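Local coordinates for halohydrin epoxidase A (Corynebacterium sp., PDB 4Z9F), which probably catalyses the reversible dehalogenation of vicinal halohydrins to epoxides, releasing hydrogen halide, on a fold of the short-chain dehydrogenase/reductase type, at residues C[74-80]-C[127-132]. The protein carries 1 engineered substitution. Numbering follows the deposited sequence.
Sequences DTIVSND and ASVIFI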
ATOM      1  N   ASP C  74       5.191  28.619  11.830  1.00 21.83           N
ATOM      2  CA  ASP C  74       6.169  27.774  11.156  1.00 22.58           C
ATOM      3  C   ASP C  74       5.695  26.326  11.045  1.00 21.98           C
ATOM      4  O   ASP C  74       5.918  25.681  10.015  1.00 20.79           O
ATOM      5  CB  ASP C  74       7.513  27.831  11.903  1.00 23.23           C
ATOM      6  CG  ASP C  74       8.535  26.810  11.391  1.00 26.09           C
ATOM      7  OD1 ASP C  74       9.423  27.194  10.587  1.00 26.66           O
ATOM      8  OD2 ASP C  74       8.482  25.624  11.820  1.00 22.46           O
ATOM      9  N   THR C  75       5.049  25.811  12.091  1.00 21.52           N
ATOM     10  CA  THR C  75       4.628  24.416  12.151  1.00 23.04           C
ATOM     11  C   THR C  75       3.292  24.301  12.866  1.00 22.65           C
ATOM     12  O   THR C  75       3.067  24.948  13.898  1.00 20.88           O
ATOM     13  CB  THR C  75       5.678  23.555  12.870  1.00 19.65           C
ATOM     14  OG1 THR C  75       6.912  23.598  12.143  1.00 23.16           O
ATOM     15  CG2 THR C  75       5.198  22.109  13.002  1.00 18.12           C
ATOM     16  N   ILE C  76       2.396  23.498  12.300  1.00 21.30           N
ATOM     17  CA  ILE C  76       1.165  23.098  12.963  1.00 19.54           C
ATOM     18  C   ILE C  76       1.263  21.592  13.205  1.00 23.12           C
ATOM     19  O   ILE C  76       1.508  20.825  12.266  1.00 18.57           O
ATOM     20  CB  ILE C  76      -0.083  23.445  12.133  1.00 23.06           C
ATOM     21  CG1 ILE C  76      -0.154  24.957  11.863  1.00 18.77           C
ATOM     22  CG2 ILE C  76      -1.351  22.951  12.834  1.00 22.99           C
ATOM     23  CD1 ILE C  76      -1.263  25.346  10.909  1.00 21.88           C
ATOM     24  N   VAL C  77       1.122  21.178  14.461  1.00 22.06           N
ATOM     25  CA  VAL C  77       0.960  19.770  14.807  1.00 20.29           C
ATOM     26  C   VAL C  77      -0.517  19.547  15.068  1.00 22.63           C
ATOM     27  O   VAL C  77      -1.048  19.973  16.100  1.00 20.49           O
ATOM     28  CB  VAL C  77       1.802  19.364  16.021  1.00 18.84           C
ATOM     29  CG1 VAL C  77       1.500  17.913  16.382  1.00 21.90           C
ATOM     30  CG2 VAL C  77       3.278  19.528  15.733  1.00 19.13           C
ATOM     31  N   SER C  78      -1.189  18.901  14.122  1.00 19.20           N
ATOM     32  CA  SER C  78      -2.610  18.600  14.254  1.00 20.33           C
ATOM     33  C   SER C  78      -2.719  17.271  14.985  1.00 24.13           C
ATOM     34  O   SER C  78      -2.759  16.204  14.375  1.00 23.06           O
ATOM     35  CB  SER C  78      -3.284  18.544  12.895  1.00 17.85           C
ATOM     36  OG  SER C  78      -4.681  18.383  13.044  1.00 20.05           O
ATOM     37  N   ASN C  79      -2.762  17.346  16.310  1.00 21.43           N
ATOM     38  CA  ASN C  79      -2.679  16.175  17.180  1.00 19.31           C
ATOM     39  C   ASN C  79      -4.100  15.772  17.571  1.00 22.39           C
ATOM     40  O   ASN C  79      -4.583  16.028  18.676  1.00 27.28           O
ATOM     41  CB  ASN C  79      -1.793  16.503  18.374  1.00 19.87           C
ATOM     42  CG  ASN C  79      -1.846  15.462  19.455  1.00 25.15           C
ATOM     43  OD1 ASN C  79      -1.461  14.303  19.253  1.00 23.36           O
ATOM     44  ND2 ASN C  79      -2.291  15.875  20.633  1.00 23.25           N
ATOM     45  N   ASP C  80      -4.791  15.132  16.634  1.00 22.00           N
ATOM     46  CA  ASP C  80      -6.190  14.804  16.834  1.00 22.03           C
ATOM     47  C   ASP C  80      -6.327  13.485  17.587  1.00 24.23           C
ATOM     48  O   ASP C  80      -5.522  12.569  17.409  1.00 24.08           O
ATOM     49  CB  ASP C  80      -6.909  14.753  15.488  1.00 21.63           C
ATOM     50  CG  ASP C  80      -6.749  16.059  14.714  1.00 25.51           C
ATOM     51  OD1 ASP C  80      -7.418  17.044  15.097  1.00 24.85           O
ATOM     52  OD2 ASP C  80      -5.937  16.116  13.759  1.00 21.91           O
ATOM     53  N   ALA C 127       4.984  26.537   5.533  1.00 18.77           N
ATOM     54  CA  ALA C 127       5.001  25.999   6.886  1.00 18.34           C
ATOM     55  C   ALA C 127       4.943  24.482   6.811  1.00 20.46           C
ATOM     56  O   ALA C 127       4.812  23.914   5.721  1.00 24.71           O
ATOM     57  CB  ALA C 127       3.829  26.511   7.727  1.00 20.49           C
ATOM     58  N   SER C 128       5.041  23.822   7.959  1.00 21.14           N
ATOM     59  CA  SER C 128       4.818  22.387   8.050  1.00 20.02           C
ATOM     60  C   SER C 128       3.529  22.128   8.817  1.00 22.84           C
ATOM     61  O   SER C 128       3.256  22.763   9.840  1.00 22.12           O
ATOM     62  CB  SER C 128       5.991  21.676   8.732  1.00 17.93           C
ATOM     63  OG  SER C 128       7.195  21.851   8.013  1.00 23.14           O
ATOM     64  N   VAL C 129       2.719  21.214   8.301  1.00 20.48           N
ATOM     65  CA  VAL C 129       1.495  20.804   8.951  1.00 18.18           C
ATOM     66  C   VAL C 129       1.632  19.298   9.130  1.00 25.38           C
ATOM     67  O   VAL C 129       1.677  18.552   8.139  1.00 18.45           O
ATOM     68  CB  VAL C 129       0.247  21.180   8.140  1.00 22.20           C
ATOM     69  CG1 VAL C 129      -1.014  20.887   8.917  1.00 20.68           C
ATOM     70  CG2 VAL C 129       0.287  22.673   7.736  1.00 20.03           C
ATOM     71  N   ILE C 130       1.757  18.860  10.384  1.00 21.29           N
ATOM     72  CA  ILE C 130       2.003  17.462  10.722  1.00 21.11           C
ATOM     73  C   ILE C 130       0.759  16.921  11.400  1.00 25.38           C
ATOM     74  O   ILE C 130       0.350  17.426  12.452  1.00 22.66           O
ATOM     75  CB  ILE C 130       3.232  17.314  11.628  1.00 23.10           C
ATOM     76  CG1 ILE C 130       4.458  17.886  10.926  1.00 22.86           C
ATOM     77  CG2 ILE C 130       3.459  15.846  11.986  1.00 23.37           C
ATOM     78  CD1 ILE C 130       5.570  18.213  11.843  1.00 18.29           C
ATOM     79  N   PHE C 131       0.154  15.896  10.804  1.00 20.34           N
ATOM     80  CA  PHE C 131      -1.062  15.302  11.332  1.00 20.47           C
ATOM     81  C   PHE C 131      -0.695  14.050  12.116  1.00 20.70           C
ATOM     82  O   PHE C 131      -0.038  13.149  11.580  1.00 22.85           O
ATOM     83  CB  PHE C 131      -2.042  14.973  10.206  1.00 18.17           C
ATOM     84  CG  PHE C 131      -2.625  16.186   9.544  1.00 17.93           C
ATOM     85  CD1 PHE C 131      -1.918  16.875   8.564  1.00 19.74           C
ATOM     86  CD2 PHE C 131      -3.894  16.629   9.887  1.00 16.96           C
ATOM     87  CE1 PHE C 131      -2.471  17.997   7.938  1.00 15.50           C
ATOM     88  CE2 PHE C 131      -4.444  17.761   9.275  1.00 21.84           C
ATOM     89  CZ  PHE C 131      -3.733  18.437   8.300  1.00 19.13           C
ATOM     90  N   ILE C 132      -1.086  14.003  13.386  1.00 18.10           N
ATOM     91  CA  ILE C 132      -0.919  12.789  14.177  1.00 19.50           C
ATOM     92  C   ILE C 132      -2.166  11.948  13.978  1.00 20.51           C
ATOM     93  O   ILE C 132      -3.272  12.365  14.339  1.00 20.30           O
ATOM     94  CB  ILE C 132      -0.686  13.095  15.664  1.00 19.19           C
ATOM     95  CG1 ILE C 132       0.315  14.237  15.841  1.00 19.07           C
ATOM     96  CG2 ILE C 132      -0.215  11.819  16.390  1.00 21.72           C
ATOM     97  CD1 ILE C 132       1.766  13.948  15.470  1.00 18.32           C
TER
HETATM   98  O   HOH W   1       8.224  24.069   9.308  1.00 21.86           O
HETATM   99  O   HOH W   2      -4.855  14.049  12.641  1.00 23.20           O
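The F131 ring meets S78 obliquely: CB of S78 lies 3.6 Å from CD2, its OG stays close to CD2 and CE2, and a water sits in the ring plane beyond the edge. With chi1 at -174°, OG of S78 points away from its own N and donates to OD2 of D80 at 2.7 Å, syn but somewhat out of the carboxylate plane. That water can donate to OD2 of D80 or O of I132, bridging loop residue D80 to strand 127-132, though acceptors in reach outnumber its protons.

Strand axes 4.6 Å apart and inclined by 10° define a parallel pair. Five backbone bonds alternate across it; N of I130 reaches O of I76 at 2.7 Å, nearly straight, whereas N of I132 meets O of S78 37° out of the carbonyl plane. The strands are central neighbours in the Rossmann-type sheet (order 3-2-1-4-5-6-7), linked by a beta-alpha-beta crossover through helix 96-123.

On the T75, V77 and I130 face, CG1 of V77 packs 3.9 Å from CG1 of I132, under I220 of helix 213-224. OD1 of N79 also touches CG1 of I132 but accepts from N of A13, while ND2 of N79 donates to O of H11. At the other end, a second water is placed to donate to O of D74 and hydrogen-bonds with OG of S128. OG1 of T75 donates to OD2 of D74 at 2.6 Å; Y26 OH bonds the same oxygen, and R226 forms a salt bridge with OD1.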